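Local coordinates for protein SusD homolog (Bacteroides thetaiotaomicron, PDB 3SGH) that probably binds glycans at the cell surface as a SusD-like outer-membrane lipoprotein, handing them to a partner transporter for uptake, at residues N153-L158 and F187-K192; K210-V215 and G333-G338; A322-A327 and T342-G347; N260-P265 and D361-D366. One frame throughout, in Å; residues are numbered along the deposited sequence.

The four contacts are spread through a mainly helical SusD-like protein described as an alpha-alpha superhelix. Interaction 1 pairs helix 140-162 with helix 181-198; the next helix, 204-217, carries half of interaction 2, and the salt bridge Lys192 to Glu213 ties the two, whose centres lie about 15 Å apart. Interaction 2 reaches across 117 residues to the loop between helices 319-331 and 340-354, the pair packed in interaction 3. Interaction 3 lies inside the chain loop closed by interaction 4, where helix 360-364 meets the end of helix 253-261. It touches each of the others and so lies between interactions 1 and 4, its centre about 20 and 17 Å from theirs.

Interaction 1. Residues N153-L158 and F187-K192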
loop_
_atom_site.group_PDB
_atom_site.type_symbol
_atom_site.label_atom_id
_atom_site.label_comp_id
_atom_site.label_asym_id
_atom_site.label_seq_id
_atom_site.Cartn_x
_atom_site.Cartn_y
_atom_site.Cartn_z
ATOM N N ASN A 153 18.586 12.340 -4.566
ATOM C CA ASN A 153 19.958 11.949 -4.850
ATOM C C ASN A 153 19.966 10.715 -5.750
ATOM O O ASN A 153 20.696 10.680 -6.712
ATOM C CB ASN A 153 20.694 11.622 -3.568
ATOM C CG ASN A 153 22.197 11.426 -3.802
ATOM O OD1 ASN A 153 22.900 12.416 -4.078
ATOM N ND2 ASN A 153 22.691 10.157 -3.727
ATOM N N ALA A 154 19.123 9.725 -5.441
ATOM C CA ALA A 154 18.999 8.523 -6.266
ATOM C C ALA A 154 18.532 8.858 -7.680
ATOM O O ALA A 154 19.103 8.342 -8.673
ATOM C CB ALA A 154 18.072 7.548 -5.613
ATOM N N ILE A 155 17.545 9.749 -7.774
ATOM C CA ILE A 155 17.021 10.220 -9.051
ATOM C C ILE A 155 18.113 10.869 -9.898
ATOM O O ILE A 155 18.188 10.595 -11.098
ATOM C CB ILE A 155 15.777 11.173 -8.877
ATOM C CG1 ILE A 155 14.578 10.344 -8.399
ATOM C CG2 ILE A 155 15.497 11.929 -10.155
ATOM C CD1 ILE A 155 13.372 11.162 -7.862
ATOM N N THR A 156 18.989 11.659 -9.284
ATOM C CA THR A 156 20.024 12.337 -10.078
ATOM C C THR A 156 20.965 11.319 -10.684
ATOM O O THR A 156 21.349 11.419 -11.853
ATOM C CB THR A 156 20.823 13.296 -9.226
ATOM O OG1 THR A 156 19.932 14.291 -8.704
ATOM C CG2 THR A 156 21.919 13.986 -10.066
ATOM N N ILE A 157 21.303 10.307 -9.895
ATOM C CA ILE A 157 22.195 9.234 -10.362
ATOM C C ILE A 157 21.570 8.395 -11.445
ATOM O O ILE A 157 22.206 8.130 -12.457
ATOM C CB ILE A 157 22.601 8.290 -9.209
ATOM C CG1 ILE A 157 23.477 9.056 -8.239
ATOM C CG2 ILE A 157 23.413 7.093 -9.758
ATOM C CD1 ILE A 157 23.688 8.354 -6.939
ATOM N N LEU A 158 20.329 7.967 -11.221
ATOM C CA LEU A 158 19.624 7.120 -12.195
ATOM C C LEU A 158 19.399 7.863 -13.535
ATOM O O LEU A 158 19.485 7.243 -14.599
ATOM C CB LEU A 158 18.290 6.636 -11.646
ATOM C CG LEU A 158 18.366 5.655 -10.467
ATOM C CD1 LEU A 158 16.994 5.473 -9.795
ATOM C CD2 LEU A 158 19.009 4.298 -10.945
ATOM N N PHE A 187 9.953 4.825 -11.959
ATOM C CA PHE A 187 9.549 4.238 -10.652
ATOM C C PHE A 187 9.852 5.228 -9.529
ATOM O O PHE A 187 8.977 5.546 -8.672
ATOM C CB PHE A 187 10.269 2.909 -10.414
ATOM C CG PHE A 187 9.912 2.241 -9.117
ATOM C CD1 PHE A 187 10.587 2.586 -7.947
ATOM C CD2 PHE A 187 8.998 1.192 -9.090
ATOM C CE1 PHE A 187 10.280 1.956 -6.706
ATOM C CE2 PHE A 187 8.676 0.554 -7.877
ATOM C CZ PHE A 187 9.334 0.941 -6.669
ATOM N N ALA A 188 11.066 5.758 -9.542
ATOM C CA ALA A 188 11.501 6.666 -8.494
ATOM C C ALA A 188 10.659 7.962 -8.457
ATOM O O ALA A 188 10.287 8.434 -7.379
ATOM C CB ALA A 188 12.989 6.973 -8.614
ATOM N N ASN A 189 10.397 8.545 -9.619
ATOM C CA ASN A 189 9.547 9.748 -9.688
ATOM C C ASN A 189 8.112 9.476 -9.307
ATOM O O ASN A 189 7.463 10.325 -8.692
ATOM C CB ASN A 189 9.655 10.406 -11.066
ATOM C CG ASN A 189 10.931 11.238 -11.188
ATOM O OD1 ASN A 189 11.131 12.174 -10.427
ATOM N ND2 ASN A 189 11.795 10.883 -12.134
ATOM N N THR A 190 7.616 8.277 -9.601
ATOM C CA THR A 190 6.242 7.943 -9.260
ATOM C C THR A 190 6.149 7.761 -7.733
ATOM O O THR A 190 5.173 8.164 -7.099
ATOM C CB THR A 190 5.748 6.676 -9.987
ATOM O OG1 THR A 190 5.889 6.827 -11.408
ATOM C CG2 THR A 190 4.289 6.385 -9.675
ATOM N N LEU A 191 7.178 7.181 -7.152
ATOM C CA LEU A 191 7.260 7.076 -5.677
ATOM C C LEU A 191 7.332 8.435 -5.038
ATOM O O LEU A 191 6.629 8.718 -4.033
ATOM C CB LEU A 191 8.517 6.319 -5.264
ATOM C CG LEU A 191 8.760 6.123 -3.760
ATOM C CD1 LEU A 191 7.598 5.395 -3.050
ATOM C CD2 LEU A 191 10.109 5.402 -3.520
ATOM N N LYS A 192 8.134 9.296 -5.639
ATOM C CA LYS A 192 8.236 10.685 -5.187
ATOM C C LYS A 192 6.849 11.325 -5.218
ATOM O O LYS A 192 6.437 11.966 -4.270
ATOM C CB LYS A 192 9.224 11.475 -6.021
ATOM C CG LYS A 192 9.410 12.931 -5.574
ATOM C CD LYS A 192 10.596 13.542 -6.369
ATOM C CE LYS A 192 10.799 15.002 -6.051
ATOM N NZ LYS A 192 12.010 15.592 -6.696
#
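Ile155 drives its side chain across the gap between two antiparallel helices and lands between Ala188, Asn189 and Lys192. The pair belongs to the alpha-alpha superhelix of this SusD-like protein, whose family is grouped with the TPR repeats. The axes of the two short segments stay 10.2 Å apart at an angle of 156°, a fairly wide spacing that one long beta-branched side chain helps to fill. In Ile155, CG1 stands anti to the carbonyl carbon (chi1 -71°), and the chain then runs on nearly straight to CD1. This turns the longer branch toward helix 181-198 and makes it the branch that touches: Ile155 CG1 rests 3.7 Å from Ala188 CB. Alanine suits that place because a methyl gives the isoleucine something to lie against without pushing the helices farther apart. From the next turn of helix 140-162, Leu158 adds a looser touch, its CD1 4.4 Å from the same Ala188 CB, while its side chain also packs on Trp184 and Leu185.

The far end of Ile155 meets the methylenes of Lys192 and the amide oxygen of Asn189. Lys192 leaves its helix with CG anti to the backbone N (chi1 -178°) and stays extended, so its methylene chain passes Ile155 at about a right angle and carries NZ on to salt bridges with Asp152 and Glu213. A lysine thus serves both as apolar wall and as charged tip. Next to it, Asn189 crosses the isoleucine obliquely, its OD1 3.6 Å from Ile155 CD1, the same methyl that lies 3.9 Å from Lys192 CD.

Interaction 2. Residues K210-V215 and G333-G338; sequences KAQEAV and GWNMGG
Gln212, Met336 and Val215 bury the most surface where helix 204-217 meets the loop 333-338. Gln212 starts with CG anti to the carbonyl carbon (chi1 -70°) and is extended beyond it, which carries its amide to the loop backbone. There Gln212 OE1 accepts from Asn335 N at 2.9 Å in a nearly straight bond (173°), the donor standing above the plane of the carbonyl. The same oxygen takes a second hydrogen bond from Gln208 NE2, which helps fix the amide. An alanine in place of Gln212 would probably leave the Asn335 N-H without this acceptor and let that part of the loop shift from the helix.

Met336, present as selenomethionine, bends at chi2 and chi3 to bring its methyl back against the helix. Met336 CE meets Val215 CG2 at 3.6 Å and Gln212 CG at 3.7 Å, an apolar tip fitting between two unlike side chains. The other branch of Val215, CG1, lies 3.5 Å from Met336 O. Beside them the Trp334 ring brings its CZ3 to 3.3 Å from Ala211 CB, a close approach that suits a residue as small as alanine. Gly333, in a Schellman motif, ends helix 319-331 and turns the chain into this loop, which leads on to helix 340-354; Trp334 also reaches Ile197 of helix 181-198, on which Ala211 packs as well.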
loop_
_atom_site.group_PDB
_atom_site.type_symbol
_atom_site.label_atom_id
_atom_site.label_comp_id
_atom_site.label_asym_id
_atom_site.label_seq_id
_atom_site.Cartn_x
_atom_site.Cartn_y
_atom_site.Cartn_z
ATOM N N LYS A 210 7.377 19.128 -4.554
ATOM C CA LYS A 210 7.882 17.797 -4.858
ATOM C C LYS A 210 7.092 17.057 -5.967
ATOM O O LYS A 210 7.701 16.384 -6.843
ATOM C CB LYS A 210 7.900 16.919 -3.604
ATOM C CG LYS A 210 8.848 17.409 -2.525
ATOM C CD LYS A 210 10.289 17.298 -2.954
ATOM C CE LYS A 210 11.272 17.695 -1.885
ATOM N NZ LYS A 210 11.803 19.071 -2.041
ATOM N N ALA A 211 5.771 17.191 -5.941
ATOM C CA ALA A 211 4.915 16.503 -6.924
ATOM C C ALA A 211 5.218 17.033 -8.333
ATOM O O ALA A 211 5.341 16.262 -9.308
ATOM C CB ALA A 211 3.452 16.659 -6.591
ATOM N N GLN A 212 5.316 18.343 -8.451
ATOM C CA GLN A 212 5.624 18.985 -9.740
ATOM C C GLN A 212 7.016 18.592 -10.259
ATOM O O GLN A 212 7.173 18.299 -11.455
ATOM C CB GLN A 212 5.387 20.497 -9.694
ATOM C CG GLN A 212 3.902 20.780 -9.606
ATOM C CD GLN A 212 3.469 22.210 -9.501
ATOM O OE1 GLN A 212 2.268 22.467 -9.429
ATOM N NE2 GLN A 212 4.404 23.149 -9.542
ATOM N N GLU A 213 8.004 18.550 -9.384
ATOM C CA GLU A 213 9.310 17.996 -9.750
ATOM C C GLU A 213 9.211 16.586 -10.269
ATOM O O GLU A 213 9.860 16.236 -11.267
ATOM C CB GLU A 213 10.275 18.033 -8.582
ATOM C CG GLU A 213 10.759 19.436 -8.210
ATOM C CD GLU A 213 11.485 19.477 -6.866
ATOM O OE1 GLU A 213 11.705 18.412 -6.215
ATOM O OE2 GLU A 213 11.834 20.596 -6.437
ATOM N N ALA A 214 8.461 15.743 -9.546
ATOM C CA ALA A 214 8.250 14.358 -9.932
ATOM C C ALA A 214 7.654 14.249 -11.321
ATOM O O ALA A 214 8.135 13.453 -12.136
ATOM C CB ALA A 214 7.383 13.626 -8.935
ATOM N N VAL A 215 6.658 15.084 -11.611
ATOM C CA VAL A 215 5.992 15.051 -12.909
ATOM C C VAL A 215 6.939 15.462 -14.039
ATOM O O VAL A 215 6.974 14.815 -15.072
ATOM C CB VAL A 215 4.708 15.923 -12.890
ATOM C CG1 VAL A 215 4.106 16.012 -14.306
ATOM C CG2 VAL A 215 3.746 15.303 -11.918
ATOM N N GLY A 333 -5.450 21.731 -7.789
ATOM C CA GLY A 333 -4.948 22.921 -8.460
ATOM C C GLY A 333 -3.474 22.901 -8.809
ATOM O O GLY A 333 -2.936 23.936 -9.221
ATOM N N TRP A 334 -2.812 21.745 -8.685
ATOM C CA TRP A 334 -1.391 21.629 -9.028
ATOM C C TRP A 334 -1.239 21.540 -10.550
ATOM O O TRP A 334 -2.196 21.224 -11.263
ATOM C CB TRP A 334 -0.762 20.413 -8.358
ATOM C CG TRP A 334 -0.776 20.424 -6.851
ATOM C CD1 TRP A 334 -1.186 21.420 -6.000
ATOM C CD2 TRP A 334 -0.322 19.347 -6.022
ATOM N NE1 TRP A 334 -1.012 21.012 -4.692
ATOM C CE2 TRP A 334 -0.480 19.750 -4.685
ATOM C CE3 TRP A 334 0.205 18.080 -6.295
ATOM C CZ2 TRP A 334 -0.107 18.932 -3.615
ATOM C CZ3 TRP A 334 0.546 17.258 -5.232
ATOM C CH2 TRP A 334 0.380 17.698 -3.904
ATOM N N ASN A 335 -0.032 21.807 -11.045
ATOM C CA ASN A 335 0.210 21.737 -12.462
ATOM C C ASN A 335 0.816 20.372 -12.778
ATOM O O ASN A 335 1.988 20.167 -12.522
ATOM C CB ASN A 335 1.151 22.885 -12.875
ATOM C CG ASN A 335 0.579 24.279 -12.514
ATOM O OD1 ASN A 335 1.281 25.124 -11.977
ATOM N ND2 ASN A 335 -0.657 24.489 -12.787
HETATM N N MSE A 336 0.000 19.465 -13.308
HETATM C CA MSE A 336 0.354 18.046 -13.434
HETATM C C MSE A 336 0.527 17.606 -14.898
HETATM O O MSE A 336 0.788 16.454 -15.193
HETATM C CB MSE A 336 -0.697 17.175 -12.725
HETATM C CG MSE A 336 -0.818 17.433 -11.196
HETATM SE SE MSE A 336 0.449 16.443 -10.237
HETATM C CE MSE A 336 1.852 17.767 -10.101
ATOM N N GLY A 337 0.447 18.544 -15.821
ATOM C CA GLY A 337 0.595 18.185 -17.239
ATOM C C GLY A 337 -0.687 17.725 -17.918
ATOM O O GLY A 337 -0.646 17.159 -19.018
ATOM N N GLY A 338 -1.814 18.005 -17.289
ATOM C CA GLY A 338 -3.110 17.508 -17.718
ATOM C C GLY A 338 -4.176 17.775 -16.679
ATOM O O GLY A 338 -3.881 18.089 -15.512
#

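Interaction 3. Residues A322-A327 and T342-G347; sequences AAFLRA and TFYEKG
Phe343 lies with one face over the side chain of Arg326, whose CB sits 3.6 Å from the ring centroid and 9° off the ring normal, a CH-pi contact. Farther out, the guanidinium turns one of its faces to Phe343, with Arg326 CZ 3.5 Å from Phe343 CE1 and the two planes 34° apart. The bend of Arg326 at chi3 (-70°) folds the group back along its helix, where NE donates to Ala322 O at 3.0 Å. That oxygen also accepts Arg326 N, from the opposite face of its carbonyl. NH1 forms a salt bridge with Glu221, which probably eases the closeness of the like-charged Lys346, whose NZ bonds to the backbone O of Glu221. An alanine in place of Arg326 would keep the CB over the ring but would probably leave the CE1 side of Phe343 without the guanidinium and Glu221 without its charged mate.

Helices 319-331 and 340-354 form an antiparallel hairpin of the alpha-alpha superhelix, their short segments 7.7 Å apart at the axes. Such nearness rests on small residues: Ala327 CB meets Phe343 CB at 3.7 Å, and Ala323 CB packs on the backbone at Gly347. The CA of that glycine lies over one face of the Phe324 ring, 3.9 Å from its centroid; a beta carbon there would clash with Phe324 CZ. Next to CZ, Phe324 CE1 touches Tyr344 CD1.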
loop_
_atom_site.group_PDB
_atom_site.type_symbol
_atom_site.label_atom_id
_atom_site.label_comp_id
_atom_site.label_asym_id
_atom_site.label_seq_id
_atom_site.Cartn_x
_atom_site.Cartn_y
_atom_site.Cartn_z
ATOM N N ALA A 322 0.314 6.218 -11.169
ATOM C CA ALA A 322 0.857 7.532 -11.578
ATOM C C ALA A 322 -0.201 8.430 -12.195
ATOM O O ALA A 322 -0.170 9.683 -12.010
ATOM C CB ALA A 322 2.056 7.385 -12.540
ATOM N N ALA A 323 -1.132 7.834 -12.927
ATOM C CA ALA A 323 -2.216 8.605 -13.539
ATOM C C ALA A 323 -3.156 9.106 -12.438
ATOM O O ALA A 323 -3.533 10.276 -12.410
ATOM C CB ALA A 323 -2.948 7.771 -14.543
ATOM N N PHE A 324 -3.526 8.229 -11.498
ATOM C CA PHE A 324 -4.460 8.633 -10.437
ATOM C C PHE A 324 -3.849 9.629 -9.463
ATOM O O PHE A 324 -4.566 10.465 -8.938
ATOM C CB PHE A 324 -5.052 7.438 -9.669
ATOM C CG PHE A 324 -6.025 6.622 -10.468
ATOM C CD1 PHE A 324 -7.283 7.132 -10.825
ATOM C CD2 PHE A 324 -5.698 5.342 -10.847
ATOM C CE1 PHE A 324 -8.148 6.367 -11.568
ATOM C CE2 PHE A 324 -6.572 4.542 -11.577
ATOM C CZ PHE A 324 -7.799 5.052 -11.946
ATOM N N LEU A 325 -2.537 9.543 -9.225
ATOM C CA LEU A 325 -1.843 10.531 -8.388
ATOM C C LEU A 325 -1.923 11.920 -9.046
ATOM O O LEU A 325 -2.231 12.936 -8.384
ATOM C CB LEU A 325 -0.388 10.099 -8.186
ATOM C CG LEU A 325 -0.211 8.903 -7.209
ATOM C CD1 LEU A 325 1.172 8.360 -7.338
ATOM C CD2 LEU A 325 -0.546 9.279 -5.766
ATOM N N ARG A 326 -1.675 11.959 -10.362
ATOM C CA ARG A 326 -1.764 13.200 -11.138
ATOM C C ARG A 326 -3.198 13.716 -11.202
ATOM O O ARG A 326 -3.420 14.921 -11.179
ATOM C CB ARG A 326 -1.153 13.011 -12.556
ATOM C CG ARG A 326 0.372 12.931 -12.504
ATOM C CD ARG A 326 0.993 12.723 -13.864
ATOM N NE ARG A 326 0.713 11.393 -14.370
ATOM C CZ ARG A 326 1.049 10.957 -15.581
ATOM N NH1 ARG A 326 1.703 11.751 -16.425
ATOM N NH2 ARG A 326 0.758 9.725 -15.946
ATOM N N ALA A 327 -4.185 12.829 -11.249
ATOM C CA ALA A 327 -5.575 13.270 -11.255
ATOM C C ALA A 327 -5.864 14.024 -9.968
ATOM O O ALA A 327 -6.441 15.089 -10.002
ATOM C CB ALA A 327 -6.538 12.075 -11.430
ATOM N N THR A 342 -8.690 13.779 -17.608
ATOM C CA THR A 342 -7.789 13.106 -18.515
ATOM C C THR A 342 -7.005 12.034 -17.753
ATOM O O THR A 342 -6.937 10.866 -18.176
ATOM C CB THR A 342 -6.787 14.123 -19.178
ATOM O OG1 THR A 342 -7.533 15.075 -19.972
ATOM C CG2 THR A 342 -5.745 13.338 -20.050
ATOM N N PHE A 343 -6.509 12.388 -16.582
ATOM C CA PHE A 343 -5.751 11.431 -15.787
ATOM C C PHE A 343 -6.618 10.324 -15.179
ATOM O O PHE A 343 -6.188 9.159 -15.136
ATOM C CB PHE A 343 -4.892 12.124 -14.727
ATOM C CG PHE A 343 -3.712 12.871 -15.296
ATOM C CD1 PHE A 343 -2.756 12.221 -16.065
ATOM C CD2 PHE A 343 -3.538 14.231 -15.030
ATOM C CE1 PHE A 343 -1.658 12.917 -16.584
ATOM C CE2 PHE A 343 -2.430 14.917 -15.526
ATOM C CZ PHE A 343 -1.500 14.251 -16.316
ATOM N N TYR A 344 -7.839 10.676 -14.762
ATOM C CA TYR A 344 -8.799 9.671 -14.283
ATOM C C TYR A 344 -9.071 8.595 -15.333
ATOM O O TYR A 344 -8.932 7.378 -15.056
ATOM C CB TYR A 344 -10.078 10.367 -13.857
ATOM C CG TYR A 344 -11.202 9.464 -13.445
ATOM C CD1 TYR A 344 -11.218 8.876 -12.184
ATOM C CD2 TYR A 344 -12.295 9.246 -14.295
ATOM C CE1 TYR A 344 -12.265 8.098 -11.781
ATOM C CE2 TYR A 344 -13.358 8.442 -13.891
ATOM C CZ TYR A 344 -13.337 7.874 -12.639
ATOM O OH TYR A 344 -14.387 7.078 -12.219
ATOM N N GLU A 345 -9.472 9.022 -16.535
ATOM C CA GLU A 345 -9.765 8.081 -17.587
ATOM C C GLU A 345 -8.533 7.288 -17.989
ATOM O O GLU A 345 -8.640 6.080 -18.258
ATOM C CB GLU A 345 -10.401 8.768 -18.787
ATOM C CG GLU A 345 -11.779 9.373 -18.414
ATOM C CD GLU A 345 -12.683 9.662 -19.583
ATOM O OE1 GLU A 345 -12.157 10.095 -20.652
ATOM O OE2 GLU A 345 -13.919 9.489 -19.402
ATOM N N LYS A 346 -7.373 7.950 -17.989
ATOM C CA LYS A 346 -6.106 7.279 -18.316
ATOM C C LYS A 346 -5.846 6.168 -17.307
ATOM O O LYS A 346 -5.489 5.033 -17.681
ATOM C CB LYS A 346 -4.939 8.299 -18.336
ATOM C CG LYS A 346 -3.630 7.709 -18.739
ATOM C CD LYS A 346 -2.470 8.709 -18.533
ATOM C CE LYS A 346 -1.145 7.977 -18.568
ATOM N NZ LYS A 346 -0.761 7.564 -19.933
ATOM N N GLY A 347 -6.022 6.483 -16.032
ATOM C CA GLY A 347 -5.818 5.533 -14.942
ATOM C C GLY A 347 -6.707 4.303 -15.062
ATOM O O GLY A 347 -6.240 3.158 -14.890
#

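Interaction 4. Residues N260-P265 and D361-D366; sequences NGYNDP and DDYLAD
Asp264 OD2 is shared by Tyr363 OH, 2.7 Å away in a hydrogen bond of weak geometry, and by Arg266, whose NH2 makes a salt bridge to it. The phenol oxygen has a further partner in Gln413 NE2 of helix 403-417, so a buried hydroxyl and a buried carboxylate are both provided for. The charge of Arg266 probably helps to keep the aspartate ionised. Tyr363 reaches across because its CG lies anti to the backbone N (chi1 -171°), sending the ring out from helix 360-364 toward the turn; the carboxylate plane is tilted 52° from that ring.

The turn ends helix 253-261 in this alpha-alpha superhelix protein. The helix stops in a Schellman motif at Asn263, with positive phi, and Asp264 then caps a backbone N of the turn leading into helix 267-270. An aspartate suits this place, since its short carboxylate can both cap the turn and accept from the tyrosine.

Apolar surface meets Tyr363 from two residues of the turn. Pro265 sets CD 3.7 Å from Tyr363 CD1, a rigid ring set against the aromatic ring. Tyr262 adds its CB, 4.2 Å from Tyr363 CE1. Separately, Tyr262 CD2 lies 3.5 Å from Tyr363 OH, a carbon against the hydroxyl oxygen, while the hydroxyl of Tyr262 bonds to Ile393 O. Beside the rings a water bridges the backbone O of Tyr262 and the carboxylate of Asp366: it donates to Tyr262 O at 2.6 Å and to Asp366 OD2, likewise at 2.6 Å, which also bonds to Ser369 OG.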
loop_
_atom_site.group_PDB
_atom_site.type_symbol
_atom_site.label_atom_id
_atom_site.label_comp_id
_atom_site.label_asym_id
_atom_site.label_seq_id
_atom_site.Cartn_x
_atom_site.Cartn_y
_atom_site.Cartn_z
ATOM N N ASN A 260 -18.847 -5.510 -7.368
ATOM C CA ASN A 260 -20.126 -6.148 -7.722
ATOM C C ASN A 260 -21.170 -5.069 -8.111
ATOM O O ASN A 260 -21.883 -5.209 -9.107
ATOM C CB ASN A 260 -20.663 -7.013 -6.585
ATOM C CG ASN A 260 -20.035 -8.404 -6.529
ATOM O OD1 ASN A 260 -19.533 -8.916 -7.526
ATOM N ND2 ASN A 260 -20.134 -9.047 -5.364
ATOM N N GLY A 261 -21.218 -3.987 -7.335
ATOM C CA GLY A 261 -22.149 -2.882 -7.603
ATOM C C GLY A 261 -21.888 -2.275 -8.963
ATOM O O GLY A 261 -22.826 -1.910 -9.674
ATOM N N TYR A 262 -20.598 -2.189 -9.336
ATOM C CA TYR A 262 -20.168 -1.641 -10.635
ATOM C C TYR A 262 -20.158 -2.626 -11.804
ATOM O O TYR A 262 -19.773 -2.239 -12.926
ATOM C CB TYR A 262 -18.743 -1.101 -10.507
ATOM C CG TYR A 262 -18.544 0.143 -9.655
ATOM C CD1 TYR A 262 -19.564 1.093 -9.501
ATOM C CD2 TYR A 262 -17.311 0.416 -9.059
ATOM C CE1 TYR A 262 -19.352 2.235 -8.752
ATOM C CE2 TYR A 262 -17.087 1.556 -8.338
ATOM C CZ TYR A 262 -18.099 2.473 -8.194
ATOM O OH TYR A 262 -17.837 3.606 -7.480
ATOM N N ASN A 263 -20.605 -3.863 -11.572
ATOM C CA ASN A 263 -20.480 -4.971 -12.545
ATOM C C ASN A 263 -19.107 -4.948 -13.183
ATOM O O ASN A 263 -18.962 -5.090 -14.381
ATOM C CB ASN A 263 -21.597 -4.889 -13.603
ATOM C CG ASN A 263 -22.965 -5.043 -12.984
ATOM O OD1 ASN A 263 -23.157 -5.922 -12.154
ATOM N ND2 ASN A 263 -23.903 -4.193 -13.375
ATOM N N ASP A 264 -18.090 -4.790 -12.332
ATOM C CA ASP A 264 -16.739 -4.438 -12.783
ATOM C C ASP A 264 -16.102 -5.598 -13.524
ATOM O O ASP A 264 -15.941 -6.686 -12.956
ATOM C CB ASP A 264 -15.878 -4.021 -11.573
ATOM C CG ASP A 264 -14.640 -3.241 -11.953
ATOM O OD1 ASP A 264 -13.838 -3.706 -12.824
ATOM O OD2 ASP A 264 -14.421 -2.151 -11.368
ATOM N N PRO A 265 -15.703 -5.363 -14.770
ATOM C CA PRO A 265 -15.141 -6.464 -15.544
ATOM C C PRO A 265 -13.786 -6.942 -15.082
ATOM O O PRO A 265 -13.311 -7.970 -15.556
ATOM C CB PRO A 265 -15.037 -5.910 -16.969
ATOM C CG PRO A 265 -15.425 -4.524 -16.937
ATOM C CD PRO A 265 -15.886 -4.135 -15.569
ATOM N N ASP A 361 -14.263 1.480 -22.175
ATOM C CA ASP A 361 -15.072 2.543 -22.790
ATOM C C ASP A 361 -16.452 2.554 -22.193
ATOM O O ASP A 361 -16.936 3.572 -21.711
ATOM C CB ASP A 361 -15.237 2.321 -24.310
ATOM C CG ASP A 361 -14.115 2.939 -25.132
ATOM O OD1 ASP A 361 -13.122 3.442 -24.573
ATOM O OD2 ASP A 361 -14.236 2.893 -26.377
ATOM N N ASP A 362 -17.087 1.392 -22.199
ATOM C CA ASP A 362 -18.445 1.306 -21.732
ATOM C C ASP A 362 -18.491 1.417 -20.206
ATOM O O ASP A 362 -19.401 2.025 -19.657
ATOM C CB ASP A 362 -19.125 0.021 -22.245
ATOM C CG ASP A 362 -19.454 0.067 -23.758
ATOM O OD1 ASP A 362 -19.204 1.088 -24.474
ATOM O OD2 ASP A 362 -19.969 -0.970 -24.232
ATOM N N TYR A 363 -17.469 0.893 -19.521
ATOM C CA TYR A 363 -17.340 1.117 -18.078
ATOM C C TYR A 363 -17.292 2.602 -17.731
ATOM O O TYR A 363 -17.953 3.063 -16.795
ATOM C CB TYR A 363 -16.050 0.432 -17.569
ATOM C CG TYR A 363 -15.875 0.389 -16.075
ATOM C CD1 TYR A 363 -16.556 -0.548 -15.302
ATOM C CD2 TYR A 363 -15.020 1.264 -15.418
ATOM C CE1 TYR A 363 -16.393 -0.578 -13.925
ATOM C CE2 TYR A 363 -14.836 1.212 -14.066
ATOM C CZ TYR A 363 -15.518 0.313 -13.317
ATOM O OH TYR A 363 -15.289 0.309 -11.950
ATOM N N LEU A 364 -16.491 3.366 -18.468
ATOM C CA LEU A 364 -16.292 4.764 -18.174
ATOM C C LEU A 364 -17.518 5.605 -18.523
ATOM O O LEU A 364 -17.565 6.803 -18.168
ATOM C CB LEU A 364 -15.066 5.303 -18.935
ATOM C CG LEU A 364 -13.707 4.950 -18.301
ATOM C CD1 LEU A 364 -12.529 5.295 -19.235
ATOM C CD2 LEU A 364 -13.552 5.697 -17.001
ATOM N N ALA A 365 -18.437 5.018 -19.276
ATOM C CA ALA A 365 -19.701 5.659 -19.650
ATOM C C ALA A 365 -20.815 5.344 -18.644
ATOM O O ALA A 365 -21.965 5.813 -18.821
ATOM C CB ALA A 365 -20.142 5.202 -21.050
ATOM N N ASP A 366 -20.508 4.574 -17.606
ATOM C CA ASP A 366 -21.520 4.158 -16.635
ATOM C C ASP A 366 -21.814 5.264 -15.627
ATOM O O ASP A 366 -21.025 5.526 -14.725
ATOM C CB ASP A 366 -21.090 2.875 -15.918
ATOM C CG ASP A 366 -22.165 2.320 -15.007
ATOM O OD1 ASP A 366 -22.992 3.087 -14.470
ATOM O OD2 ASP A 366 -22.158 1.085 -14.768
HETATM O O HOH W 1 -20.516 -0.907 -15.093
#